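Local structure of transcriptional regulator (Vibrio virus VP882, 7DWM) at residues 9-14 with 111-115; 24-28 with 40-44; 77-81 with 106-110; 89-95 with 231-237. The protein binds the small molecule 3,5-dimethylpyrazin-2-ol (DPO) in a PAS-type domain and probably regulates transcription by binding DNA through a LuxR-type helix-turn-helix domain. The contacts are given in a common frame with arbitrary orientation. Numbering follows the deposited sequence.

Contact 1 of 4, residues 9-14 with 111-115; sequences GDDAYI and IMPSG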
loop_
_atom_site.group_PDB
_atom_site.type_symbol
_atom_site.label_atom_id
_atom_site.label_comp_id
_atom_site.label_asym_id
_atom_site.label_seq_id
_atom_site.Cartn_x
_atom_site.Cartn_y
_atom_site.Cartn_z
ATOM N N GLY A 9 19.899 8.495 -27.605
ATOM C CA GLY A 9 19.503 7.586 -26.552
ATOM C C GLY A 9 18.388 8.142 -25.697
ATOM O O GLY A 9 17.539 7.387 -25.224
ATOM N N ASP A 10 18.337 9.466 -25.531
ATOM C CA ASP A 10 17.259 10.039 -24.733
ATOM C C ASP A 10 15.915 9.993 -25.448
ATOM O O ASP A 10 14.874 10.108 -24.791
ATOM C CB ASP A 10 17.583 11.481 -24.353
ATOM C CG ASP A 10 18.435 11.576 -23.115
ATOM O OD1 ASP A 10 18.742 12.714 -22.716
ATOM O OD2 ASP A 10 18.796 10.523 -22.544
ATOM N N ASP A 11 15.909 9.837 -26.775
ATOM C CA ASP A 11 14.649 9.634 -27.483
ATOM C C ASP A 11 14.320 8.163 -27.723
ATOM O O ASP A 11 13.136 7.779 -27.696
ATOM C CB ASP A 11 14.693 10.367 -28.829
ATOM C CG ASP A 11 13.332 10.483 -29.479
ATOM O OD1 ASP A 11 12.879 9.484 -30.072
ATOM O OD2 ASP A 11 12.721 11.571 -29.405
ATOM N N ALA A 12 15.345 7.317 -27.848
ATOM C CA ALA A 12 15.120 5.877 -27.832
ATOM C C ALA A 12 14.557 5.414 -26.495
ATOM O O ALA A 12 13.647 4.581 -26.455
ATOM C CB ALA A 12 16.420 5.137 -28.152
ATOM N N TYR A 13 15.082 5.949 -25.389
ATOM C CA TYR A 13 14.591 5.597 -24.061
ATOM C C TYR A 13 13.141 6.039 -23.860
ATOM O O TYR A 13 12.337 5.310 -23.267
ATOM C CB TYR A 13 15.525 6.204 -23.010
ATOM C CG TYR A 13 15.034 6.152 -21.585
ATOM C CD1 TYR A 13 14.523 7.284 -20.972
ATOM C CD2 TYR A 13 15.093 4.976 -20.847
ATOM C CE1 TYR A 13 14.074 7.251 -19.666
ATOM C CE2 TYR A 13 14.644 4.934 -19.532
ATOM C CZ TYR A 13 14.136 6.080 -18.950
ATOM O OH TYR A 13 13.683 6.066 -17.649
ATOM N N ILE A 14 12.774 7.217 -24.375
ATOM C CA ILE A 14 11.400 7.692 -24.202
ATOM C C ILE A 14 10.422 6.851 -25.023
ATOM O O ILE A 14 9.304 6.553 -24.568
ATOM C CB ILE A 14 11.308 9.194 -24.539
ATOM C CG1 ILE A 14 11.380 10.040 -23.265
ATOM C CG2 ILE A 14 10.021 9.531 -25.311
ATOM C CD1 ILE A 14 12.626 9.804 -22.443
ATOM N N ILE A 111 14.345 10.128 -14.625
ATOM C CA ILE A 111 15.749 10.126 -15.020
ATOM C C ILE A 111 15.920 9.230 -16.232
ATOM O O ILE A 111 15.167 8.277 -16.452
ATOM C CB ILE A 111 16.619 9.699 -13.817
ATOM C CG1 ILE A 111 16.163 10.400 -12.537
ATOM C CG2 ILE A 111 18.097 9.948 -14.073
ATOM C CD1 ILE A 111 15.232 9.580 -11.685
ATOM N N MET A 112 16.888 9.600 -17.057
ATOM C CA MET A 112 17.149 8.967 -18.339
ATOM C C MET A 112 18.649 8.835 -18.540
ATOM O O MET A 112 19.417 9.330 -17.708
ATOM C CB MET A 112 16.576 9.810 -19.485
ATOM C CG MET A 112 15.210 10.423 -19.310
ATOM S SD MET A 112 15.172 12.076 -20.039
ATOM C CE MET A 112 16.404 12.908 -19.031
ATOM N N PRO A 113 19.122 8.210 -19.640
ATOM C CA PRO A 113 20.572 8.061 -19.810
ATOM C C PRO A 113 21.269 9.413 -19.924
ATOM O O PRO A 113 22.500 9.480 -19.998
ATOM C CB PRO A 113 20.693 7.246 -21.106
ATOM C CG PRO A 113 19.367 7.344 -21.762
ATOM C CD PRO A 113 18.408 7.370 -20.614
ATOM N N SER A 114 20.472 10.492 -19.955
ATOM C CA SER A 114 20.999 11.820 -19.652
ATOM C C SER A 114 21.470 11.935 -18.208
ATOM O O SER A 114 22.566 12.455 -17.940
ATOM C CB SER A 114 19.924 12.862 -19.955
ATOM O OG SER A 114 20.014 13.965 -19.077
ATOM N N GLY A 115 20.661 11.465 -17.261
ATOM C CA GLY A 115 20.877 11.742 -15.859
ATOM C C GLY A 115 20.201 12.999 -15.349
ATOM O O GLY A 115 20.297 13.298 -14.148
#

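Contact 2 of 4, residues 24-28 with 40-44; sequences QPDPW and ANQPF. With A1U (3,5-dimethylpyrazin-2-ol), chain C.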
loop_
_atom_site.group_PDB
_atom_site.type_symbol
_atom_site.label_atom_id
_atom_site.label_comp_id
_atom_site.label_asym_id
_atom_site.label_seq_id
_atom_site.Cartn_x
_atom_site.Cartn_y
_atom_site.Cartn_z
ATOM N N GLN A 24 0.040 -1.932 -20.224
ATOM C CA GLN A 24 -0.382 -2.140 -18.846
ATOM C C GLN A 24 -1.809 -1.635 -18.684
ATOM O O GLN A 24 -2.148 -0.560 -19.203
ATOM C CB GLN A 24 0.531 -1.434 -17.830
ATOM C CG GLN A 24 2.018 -1.573 -18.110
ATOM C CD GLN A 24 2.743 -2.248 -16.972
ATOM O OE1 GLN A 24 2.135 -2.961 -16.175
ATOM N NE2 GLN A 24 4.044 -2.028 -16.881
ATOM N N PRO A 25 -2.664 -2.376 -17.974
ATOM C CA PRO A 25 -4.038 -1.898 -17.757
ATOM C C PRO A 25 -4.117 -0.676 -16.859
ATOM O O PRO A 25 -5.177 -0.040 -16.803
ATOM C CB PRO A 25 -4.735 -3.106 -17.108
ATOM C CG PRO A 25 -3.856 -4.280 -17.414
ATOM C CD PRO A 25 -2.465 -3.732 -17.441
ATOM N N ASP A 26 -3.037 -0.329 -16.165
ATOM C CA ASP A 26 -3.018 0.824 -15.284
ATOM C C ASP A 26 -2.860 2.116 -16.081
ATOM O O ASP A 26 -2.212 2.133 -17.132
ATOM C CB ASP A 26 -1.865 0.715 -14.293
ATOM C CG ASP A 26 -2.133 -0.275 -13.186
ATOM O OD1 ASP A 26 -1.241 -0.450 -12.328
ATOM O OD2 ASP A 26 -3.227 -0.880 -13.170
ATOM N N PRO A 27 -3.453 3.209 -15.606
ATOM C CA PRO A 27 -3.102 4.528 -16.146
ATOM C C PRO A 27 -1.637 4.858 -15.898
ATOM O O PRO A 27 -1.208 5.007 -14.748
ATOM C CB PRO A 27 -4.040 5.476 -15.386
ATOM C CG PRO A 27 -5.203 4.626 -15.006
ATOM C CD PRO A 27 -4.633 3.263 -14.727
ATOM N N TRP A 28 -0.863 4.969 -16.973
ATOM C CA TRP A 28 0.566 5.235 -16.903
ATOM C C TRP A 28 0.883 6.453 -17.758
ATOM O O TRP A 28 0.246 6.680 -18.791
ATOM C CB TRP A 28 1.379 4.038 -17.417
ATOM C CG TRP A 28 1.772 2.992 -16.406
ATOM C CD1 TRP A 28 1.215 1.755 -16.249
ATOM C CD2 TRP A 28 2.842 3.072 -15.455
ATOM N NE1 TRP A 28 1.858 1.068 -15.248
ATOM C CE2 TRP A 28 2.861 1.854 -14.745
ATOM C CE3 TRP A 28 3.775 4.059 -15.125
ATOM C CZ2 TRP A 28 3.780 1.598 -13.729
ATOM C CZ3 TRP A 28 4.688 3.801 -14.120
ATOM C CH2 TRP A 28 4.683 2.582 -13.432
ATOM N N ALA A 40 0.701 9.424 -22.427
ATOM C CA ALA A 40 -0.161 8.739 -21.477
ATOM C C ALA A 40 -0.856 7.623 -22.236
ATOM O O ALA A 40 -1.367 7.849 -23.336
ATOM C CB ALA A 40 -1.187 9.690 -20.849
ATOM N N ASN A 41 -0.844 6.423 -21.665
ATOM C CA ASN A 41 -1.428 5.273 -22.332
ATOM C C ASN A 41 -2.939 5.458 -22.468
ATOM O O ASN A 41 -3.527 6.414 -21.955
ATOM C CB ASN A 41 -1.107 3.992 -21.561
ATOM C CG ASN A 41 -1.483 4.084 -20.091
ATOM O OD1 ASN A 41 -1.894 5.138 -19.608
ATOM N ND2 ASN A 41 -1.340 2.975 -19.374
ATOM N N GLN A 42 -3.566 4.530 -23.187
ATOM C CA GLN A 42 -5.017 4.587 -23.340
ATOM C C GLN A 42 -5.770 4.471 -22.017
ATOM O O GLN A 42 -6.818 5.123 -21.885
ATOM C CB GLN A 42 -5.479 3.505 -24.326
ATOM C CG GLN A 42 -6.969 3.548 -24.637
ATOM C CD GLN A 42 -7.407 2.428 -25.561
ATOM O OE1 GLN A 42 -8.230 1.591 -25.193
ATOM N NE2 GLN A 42 -6.861 2.412 -26.772
ATOM N N PRO A 43 -5.327 3.685 -21.025
ATOM C CA PRO A 43 -6.011 3.731 -19.717
ATOM C C PRO A 43 -6.100 5.122 -19.106
ATOM O O PRO A 43 -7.189 5.539 -18.683
ATOM C CB PRO A 43 -5.165 2.780 -18.862
ATOM C CG PRO A 43 -4.670 1.774 -19.832
ATOM C CD PRO A 43 -4.417 2.525 -21.114
ATOM N N PHE A 44 -4.988 5.865 -19.053
ATOM C CA PHE A 44 -5.040 7.186 -18.433
ATOM C C PHE A 44 -5.909 8.136 -19.239
ATOM O O PHE A 44 -6.710 8.886 -18.670
ATOM C CB PHE A 44 -3.646 7.779 -18.259
ATOM C CG PHE A 44 -3.664 9.132 -17.608
ATOM C CD1 PHE A 44 -3.631 10.289 -18.367
ATOM C CD2 PHE A 44 -3.773 9.243 -16.233
ATOM C CE1 PHE A 44 -3.673 11.528 -17.766
ATOM C CE2 PHE A 44 -3.813 10.481 -15.626
ATOM C CZ PHE A 44 -3.765 11.625 -16.394
HETATM C CAB A1U C . -4.196 12.945 -10.921
HETATM C CAC A1U C . -4.630 12.506 -12.196
HETATM C CAE A1U C . -2.512 13.009 -13.062
HETATM C CAF A1U C . -2.168 13.428 -11.759
HETATM C CAG A1U C . -6.037 11.999 -12.366
HETATM C CAH A1U C . -1.552 13.056 -14.213
HETATM N NAA A1U C . -2.946 13.423 -10.678
HETATM N NAD A1U C . -3.763 12.548 -13.249
HETATM O OAI A1U C . -0.850 13.902 -11.612
#

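Contact 3 of 4, residues 77-81 with 106-110; sequences QDRLV and TKTPL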
loop_
_atom_site.group_PDB
_atom_site.type_symbol
_atom_site.label_atom_id
_atom_site.label_comp_id
_atom_site.label_asym_id
_atom_site.label_seq_id
_atom_site.Cartn_x
_atom_site.Cartn_y
_atom_site.Cartn_z
ATOM N N GLN A 77 2.492 19.028 -6.926
ATOM C CA GLN A 77 3.106 17.742 -6.626
ATOM C C GLN A 77 4.215 17.456 -7.628
ATOM O O GLN A 77 5.341 17.114 -7.252
ATOM C CB GLN A 77 2.046 16.637 -6.649
ATOM C CG GLN A 77 0.779 16.962 -5.861
ATOM C CD GLN A 77 -0.435 16.191 -6.354
ATOM O OE1 GLN A 77 -0.354 15.435 -7.323
ATOM N NE2 GLN A 77 -1.569 16.382 -5.687
ATOM N N ASP A 78 3.923 17.682 -8.912
ATOM C CA ASP A 78 4.850 17.407 -10.000
ATOM C C ASP A 78 6.187 18.121 -9.866
ATOM O O ASP A 78 7.105 17.807 -10.632
ATOM C CB ASP A 78 4.212 17.788 -11.328
ATOM C CG ASP A 78 3.283 16.728 -11.838
ATOM O OD1 ASP A 78 3.751 15.587 -12.027
ATOM O OD2 ASP A 78 2.087 17.030 -12.037
ATOM N N ARG A 79 6.328 19.073 -8.944
ATOM C CA ARG A 79 7.624 19.719 -8.794
ATOM C C ARG A 79 8.365 19.271 -7.540
ATOM O O ARG A 79 9.603 19.257 -7.546
ATOM C CB ARG A 79 7.464 21.244 -8.800
ATOM C CG ARG A 79 6.555 21.759 -9.918
ATOM C CD ARG A 79 7.361 22.164 -11.142
ATOM N NE ARG A 79 7.539 21.044 -12.061
ATOM C CZ ARG A 79 6.628 20.645 -12.943
ATOM N NH1 ARG A 79 6.879 19.613 -13.735
ATOM N NH2 ARG A 79 5.470 21.281 -13.038
ATOM N N LEU A 80 7.650 18.748 -6.537
ATOM C CA LEU A 80 8.295 18.316 -5.304
ATOM C C LEU A 80 8.792 16.892 -5.401
ATOM O O LEU A 80 9.668 16.494 -4.629
ATOM C CB LEU A 80 7.314 18.417 -4.132
ATOM C CG LEU A 80 7.412 19.705 -3.311
ATOM C CD1 LEU A 80 6.840 19.548 -1.869
ATOM C CD2 LEU A 80 8.841 20.258 -3.330
ATOM N N VAL A 81 8.264 16.140 -6.361
ATOM C CA VAL A 81 8.957 14.966 -6.870
ATOM C C VAL A 81 10.257 15.361 -7.563
ATOM O O VAL A 81 11.295 14.708 -7.378
ATOM C CB VAL A 81 8.010 14.176 -7.796
ATOM C CG1 VAL A 81 7.428 15.066 -8.873
ATOM C CG2 VAL A 81 8.728 13.010 -8.414
ATOM N N THR A 106 1.051 7.351 -8.101
ATOM C CA THR A 106 2.441 7.355 -7.659
ATOM C C THR A 106 3.295 8.148 -8.644
ATOM O O THR A 106 3.391 7.785 -9.823
ATOM C CB THR A 106 2.965 5.924 -7.526
ATOM O OG1 THR A 106 3.341 5.420 -8.812
ATOM C CG2 THR A 106 1.899 5.034 -6.930
ATOM N N LYS A 107 3.910 9.228 -8.160
ATOM C CA LYS A 107 4.706 10.107 -9.008
ATOM C C LYS A 107 6.171 10.040 -8.602
ATOM O O LYS A 107 6.510 10.246 -7.431
ATOM C CB LYS A 107 4.172 11.536 -8.940
ATOM C CG LYS A 107 2.664 11.573 -9.136
ATOM C CD LYS A 107 2.015 12.888 -8.733
ATOM C CE LYS A 107 2.304 13.984 -9.741
ATOM N NZ LYS A 107 1.485 15.200 -9.485
ATOM N N THR A 108 7.019 9.730 -9.583
ATOM C CA THR A 108 8.444 9.473 -9.460
ATOM C C THR A 108 9.236 10.403 -10.377
ATOM O O THR A 108 8.752 10.783 -11.441
ATOM C CB THR A 108 8.769 8.015 -9.807
ATOM O OG1 THR A 108 10.174 7.794 -9.647
ATOM C CG2 THR A 108 8.333 7.694 -11.237
ATOM N N PRO A 109 10.447 10.784 -9.972
ATOM C CA PRO A 109 11.296 11.590 -10.867
ATOM C C PRO A 109 11.688 10.824 -12.126
ATOM O O PRO A 109 12.004 9.634 -12.085
ATOM C CB PRO A 109 12.521 11.907 -9.998
ATOM C CG PRO A 109 12.108 11.599 -8.576
ATOM C CD PRO A 109 11.089 10.513 -8.679
ATOM N N LEU A 110 11.669 11.523 -13.257
ATOM C CA LEU A 110 12.076 10.947 -14.538
ATOM C C LEU A 110 13.560 11.181 -14.797
ATOM O O LEU A 110 13.998 12.307 -15.075
ATOM C CB LEU A 110 11.211 11.478 -15.675
ATOM C CG LEU A 110 11.459 10.757 -17.005
ATOM C CD1 LEU A 110 10.179 10.505 -17.788
ATOM C CD2 LEU A 110 12.412 11.533 -17.860
#

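Contact 4 of 4, residues 89-95 with 231-237; sequences IVLDVHP and TQVSMLL. With A1U (3,5-dimethylpyrazin-2-ol), chain C.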
loop_
_atom_site.group_PDB
_atom_site.type_symbol
_atom_site.label_atom_id
_atom_site.label_comp_id
_atom_site.label_asym_id
_atom_site.label_seq_id
_atom_site.Cartn_x
_atom_site.Cartn_y
_atom_site.Cartn_z
ATOM N N ILE A 89 3.403 9.313 -3.349
ATOM C CA ILE A 89 2.121 8.702 -3.656
ATOM C C ILE A 89 1.025 9.718 -3.381
ATOM O O ILE A 89 1.007 10.367 -2.323
ATOM C CB ILE A 89 1.911 7.409 -2.844
ATOM C CG1 ILE A 89 3.149 6.514 -2.943
ATOM C CG2 ILE A 89 0.708 6.645 -3.341
ATOM C CD1 ILE A 89 3.336 5.597 -1.748
ATOM N N VAL A 90 0.121 9.867 -4.336
ATOM C CA VAL A 90 -1.023 10.754 -4.220
ATOM C C VAL A 90 -2.318 9.963 -4.246
ATOM O O VAL A 90 -2.554 9.133 -5.143
ATOM C CB VAL A 90 -0.978 11.855 -5.287
ATOM C CG1 VAL A 90 -1.587 11.396 -6.547
ATOM C CG2 VAL A 90 -1.823 13.079 -4.781
ATOM N N LEU A 91 -3.118 10.160 -3.202
ATOM C CA LEU A 91 -4.496 9.710 -3.129
ATOM C C LEU A 91 -5.347 10.694 -3.910
ATOM O O LEU A 91 -5.504 11.852 -3.502
ATOM C CB LEU A 91 -4.957 9.614 -1.675
ATOM C CG LEU A 91 -6.453 9.368 -1.397
ATOM C CD1 LEU A 91 -6.904 8.021 -1.947
ATOM C CD2 LEU A 91 -6.748 9.466 0.092
ATOM N N ASP A 92 -5.886 10.245 -5.035
ATOM C CA ASP A 92 -6.724 11.051 -5.911
ATOM C C ASP A 92 -8.120 10.447 -5.902
ATOM O O ASP A 92 -8.361 9.404 -6.513
ATOM C CB ASP A 92 -6.135 11.076 -7.322
ATOM C CG ASP A 92 -5.235 12.284 -7.580
ATOM O OD1 ASP A 92 -5.720 13.428 -7.640
ATOM O OD2 ASP A 92 -4.027 12.111 -7.754
ATOM N N VAL A 93 -9.042 11.094 -5.204
ATOM C CA VAL A 93 -10.436 10.679 -5.206
ATOM C C VAL A 93 -11.200 11.670 -6.071
ATOM O O VAL A 93 -11.283 12.866 -5.745
ATOM C CB VAL A 93 -11.008 10.600 -3.784
ATOM C CG1 VAL A 93 -12.453 10.144 -3.831
ATOM C CG2 VAL A 93 -10.175 9.640 -2.947
ATOM N N HIS A 94 -11.754 11.175 -7.177
ATOM C CA HIS A 94 -12.270 12.074 -8.200
ATOM C C HIS A 94 -13.481 11.467 -8.883
ATOM O O HIS A 94 -13.581 10.238 -8.996
ATOM C CB HIS A 94 -11.204 12.389 -9.261
ATOM C CG HIS A 94 -10.116 13.291 -8.779
ATOM N ND1 HIS A 94 -10.282 14.650 -8.631
ATOM C CD2 HIS A 94 -8.839 13.028 -8.419
ATOM C CE1 HIS A 94 -9.158 15.186 -8.193
ATOM N NE2 HIS A 94 -8.265 14.224 -8.058
ATOM N N PRO A 95 -14.407 12.297 -9.364
ATOM C CA PRO A 95 -15.459 11.832 -10.286
ATOM C C PRO A 95 -14.904 11.668 -11.700
ATOM O O PRO A 95 -15.077 12.500 -12.591
ATOM C CB PRO A 95 -16.502 12.947 -10.193
ATOM C CG PRO A 95 -15.695 14.171 -9.925
ATOM C CD PRO A 95 -14.534 13.733 -9.062
ATOM N N THR A 231 -16.328 13.525 -2.108
ATOM C CA THR A 231 -15.704 14.841 -2.070
ATOM C C THR A 231 -14.337 14.728 -2.720
ATOM O O THR A 231 -13.572 13.805 -2.416
ATOM C CB THR A 231 -15.581 15.409 -0.638
ATOM O OG1 THR A 231 -14.368 14.942 -0.030
ATOM C CG2 THR A 231 -16.778 15.008 0.229
ATOM N N GLN A 232 -14.031 15.662 -3.609
ATOM C CA GLN A 232 -12.899 15.556 -4.517
ATOM C C GLN A 232 -11.607 15.914 -3.787
ATOM O O GLN A 232 -11.505 17.002 -3.209
ATOM C CB GLN A 232 -13.127 16.483 -5.709
ATOM C CG GLN A 232 -12.426 16.111 -6.987
ATOM C CD GLN A 232 -12.677 17.145 -8.064
ATOM O OE1 GLN A 232 -11.923 17.268 -9.030
ATOM N NE2 GLN A 232 -13.750 17.902 -7.896
ATOM N N VAL A 233 -10.615 15.014 -3.803
ATOM C CA VAL A 233 -9.343 15.272 -3.130
ATOM C C VAL A 233 -8.184 14.803 -3.998
ATOM O O VAL A 233 -8.312 13.903 -4.833
ATOM C CB VAL A 233 -9.238 14.609 -1.725
ATOM C CG1 VAL A 233 -10.468 14.912 -0.862
ATOM C CG2 VAL A 233 -9.021 13.112 -1.834
ATOM N N SER A 234 -7.022 15.393 -3.742
ATOM C CA SER A 234 -5.742 14.820 -4.139
ATOM C C SER A 234 -4.727 15.221 -3.086
ATOM O O SER A 234 -4.466 16.410 -2.899
ATOM C CB SER A 234 -5.304 15.326 -5.510
ATOM O OG SER A 234 -4.717 16.602 -5.403
ATOM N N MET A 235 -4.154 14.236 -2.412
ATOM C CA MET A 235 -3.329 14.452 -1.233
ATOM C C MET A 235 -2.079 13.595 -1.339
ATOM O O MET A 235 -2.160 12.421 -1.714
ATOM C CB MET A 235 -4.066 14.056 0.053
ATOM C CG MET A 235 -5.247 14.918 0.448
ATOM S SD MET A 235 -6.103 14.109 1.817
ATOM C CE MET A 235 -4.817 14.132 3.061
ATOM N N LEU A 236 -0.930 14.147 -0.967
ATOM C CA LEU A 236 0.264 13.322 -0.959
ATOM C C LEU A 236 0.284 12.541 0.343
ATOM O O LEU A 236 -0.009 13.084 1.413
ATOM C CB LEU A 236 1.530 14.170 -1.122
ATOM C CG LEU A 236 1.733 15.516 -0.416
ATOM C CD1 LEU A 236 2.037 15.373 1.073
ATOM C CD2 LEU A 236 2.847 16.292 -1.112
ATOM N N LEU A 237 0.580 11.255 0.243
ATOM C CA LEU A 237 0.647 10.408 1.419
ATOM C C LEU A 237 1.999 10.560 2.096
ATOM O O LEU A 237 3.035 10.671 1.434
ATOM C CB LEU A 237 0.357 8.962 1.031
ATOM C CG LEU A 237 -1.049 8.942 0.418
ATOM C CD1 LEU A 237 -1.151 8.026 -0.781
ATOM C CD2 LEU A 237 -2.091 8.580 1.455
HETATM C CAB A1U C . -4.196 12.945 -10.921
HETATM C CAC A1U C . -4.630 12.506 -12.196
HETATM C CAE A1U C . -2.512 13.009 -13.062
HETATM C CAF A1U C . -2.168 13.428 -11.759
HETATM C CAG A1U C . -6.037 11.999 -12.366
HETATM C CAH A1U C . -1.552 13.056 -14.213
HETATM N NAA A1U C . -2.946 13.423 -10.678
HETATM N NAD A1U C . -3.763 12.548 -13.249
HETATM O OAI A1U C . -0.850 13.902 -11.612
#

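Contact 1 of 4, residues 9-14 with 111-115
A segment of helix 7-21 faces a tight turn in the loop after strand 99-110. The backbones come closest at D10 and P113, whose CA atoms are 6.3 Å apart. Each side is locally ordered: Y13 N donates to G9 O at 2.9 Å within the helix, and G115 N donates to M112 O at 2.5 Å, closing the turn. Y13 points at the loop and makes two of the three apolar side-chain contacts. P113 CD lies 4.0 Å from the centroid of the Y13 ring, 24° off its normal, a CH-pi contact over the ring face. M112 CG packs 3.4 Å from Y13 CE1 and 4.1 Å from I14 CD1, so M112 spans two helix residues. The D10 carboxylate lies beside the turn, with D10 OD2 3.3 Å from P113 CG. H19 of the second subunit meets the Y13 ring with planes at about 60°. The arrangement thus packs a helix preceding the PAS sheet onto the loop joining strands 99-110 and 119-126, at the subunit interface.

Contact 2 of 4, residues 24-28 with 40-44
A40 ends strand 37-40 with its CA 3.4 Å from W28 O, a CA-H...O contact that accompanies the true bond from N41 N to the same W28 O (3.1 Å, 162°). N41 then turns its side chain toward segment 24-28 and uses both amide atoms. N41 OD1 accepts from W28 N at 2.8 Å (164°) and, as the N-cap of helix 42-47, from F44 N at 3.2 Å (158°); N41 ND2 donates to D26 O at a short 2.5 Å and also to F21 O. P43, in the first turn of the helix, lies against the loop backbone: P43 CB is 3.5 Å from both P25 O and D26 O, and 4.2 Å from P27 CD. F44 follows, with its CB 3.7 Å from P27 CB. Its ring reaches into the ligand pocket, among F37, F105 and F122, where F44 CE2 comes within 3.2 Å of A1U NAD near the plane of the ring. With two backbone NH groups on its oxygen and two backbone carbonyls on its nitrogen, the single amide of N41 therefore ties the loop entering strand 28-32 to the start of helix 42-47, whose F44 borders the ligand.

Contact 3 of 4, residues 77-81 with 106-110
In this PAS fold, helix 71-80 lies against the antiparallel sheet, and here its C-terminal end meets strand 99-110. The link is the buried side chain of K107, which points off the strand toward the helix. K107 NZ donates to Q77 OE1 at 2.8 Å and, more weakly, to D78 OD2 at 3.2 Å, the latter pair also forming a salt bridge. A further weak hydrogen bond runs from K107 NZ to the hydroxyl oxygen of the bound 3,5-dimethylpyrazin-2-ol, so the ammonium group joins helix and ligand. D78 is shared in turn: OD2 makes a second salt bridge, with the pocket residue K31, and OD1 is hydrogen-bonded to T120, while the other end of the Q77 amide, NE2, has a weak bond to S234. Backbone groups of the strand pair with both neighbours, K107 with K88 of strand 88-96, and T106 and T108 with H123 and I121 of strand 119-126. At the helix end, Q77 O accepts from both L80 N (2.9 Å) and V81 N (3.2 Å). One turn on from Q77, V81 supplies the apolar part of the contact. V81 CG2 sits 3.4 Å from P109 CD, 3.3 Å from T108 C and 3.2 Å from P109 N, pressed against the peptide link between T108 and P109.

Contact 4 of 4, residues 89-95 with 231-237
This is antiparallel strand pairing at the edge of the PAS sheet: strand 233-236, reached only after helices 163-172 to 208-217, returns to lie beside strand 88-96 as one of the two outermost strands within the chain. The short axes approach to 4.4 Å at 168°, and 603 Å² is buried. Five backbone bonds set the register: L91 N to M235 O, M235 N to L91 O and V93 N to V233 O, each 2.9 Å; V233 N to V93 O, 3.0 Å; and L237 N to I89 O, 2.7 Å. V90-L236 and D92-S234 are non-hydrogen-bonded pairs. V93 CB meets V233 CG2 at 3.7 Å, and V233 and M235 pack on L141 of the second subunit. D92 and S234 lie on the other face, toward F74 of helix 71-80; D92 OD2 is 3.3 Å from A1U CAB, and H94 NE2 donates to D92 OD1 at 2.7 Å, although the place of OD1 is less certain. Main-chain bonding thus holds the C-terminal strand independently of its side chains, which pack on the second subunit from the apolar V93/V233 face and, through S234, add a polar group to the face that carries D92.

Contact 1 closes a chain loop within which contacts 2 and 3 follow in series, while contact 4 crosses contacts 1 and 3 by pairing strand 88-96 with a strand near the C-terminus. Contacts 1 and 4 are the farthest apart, with centres about 30 Å distant; the centre of contact 3 lies about 17 Å from that of contact 1 and about 15 Å from that of contact 4. Contacts 3 and 4 touch, Q77 meeting S234 and V90. Contact 2 lies by strands 28-32 and 37-40, across the sheet order from strand 233-236 of contact 4. Contacts 2, 3 and 4 each supply a ligand-pocket residue, and all four have residues packing on the second subunit.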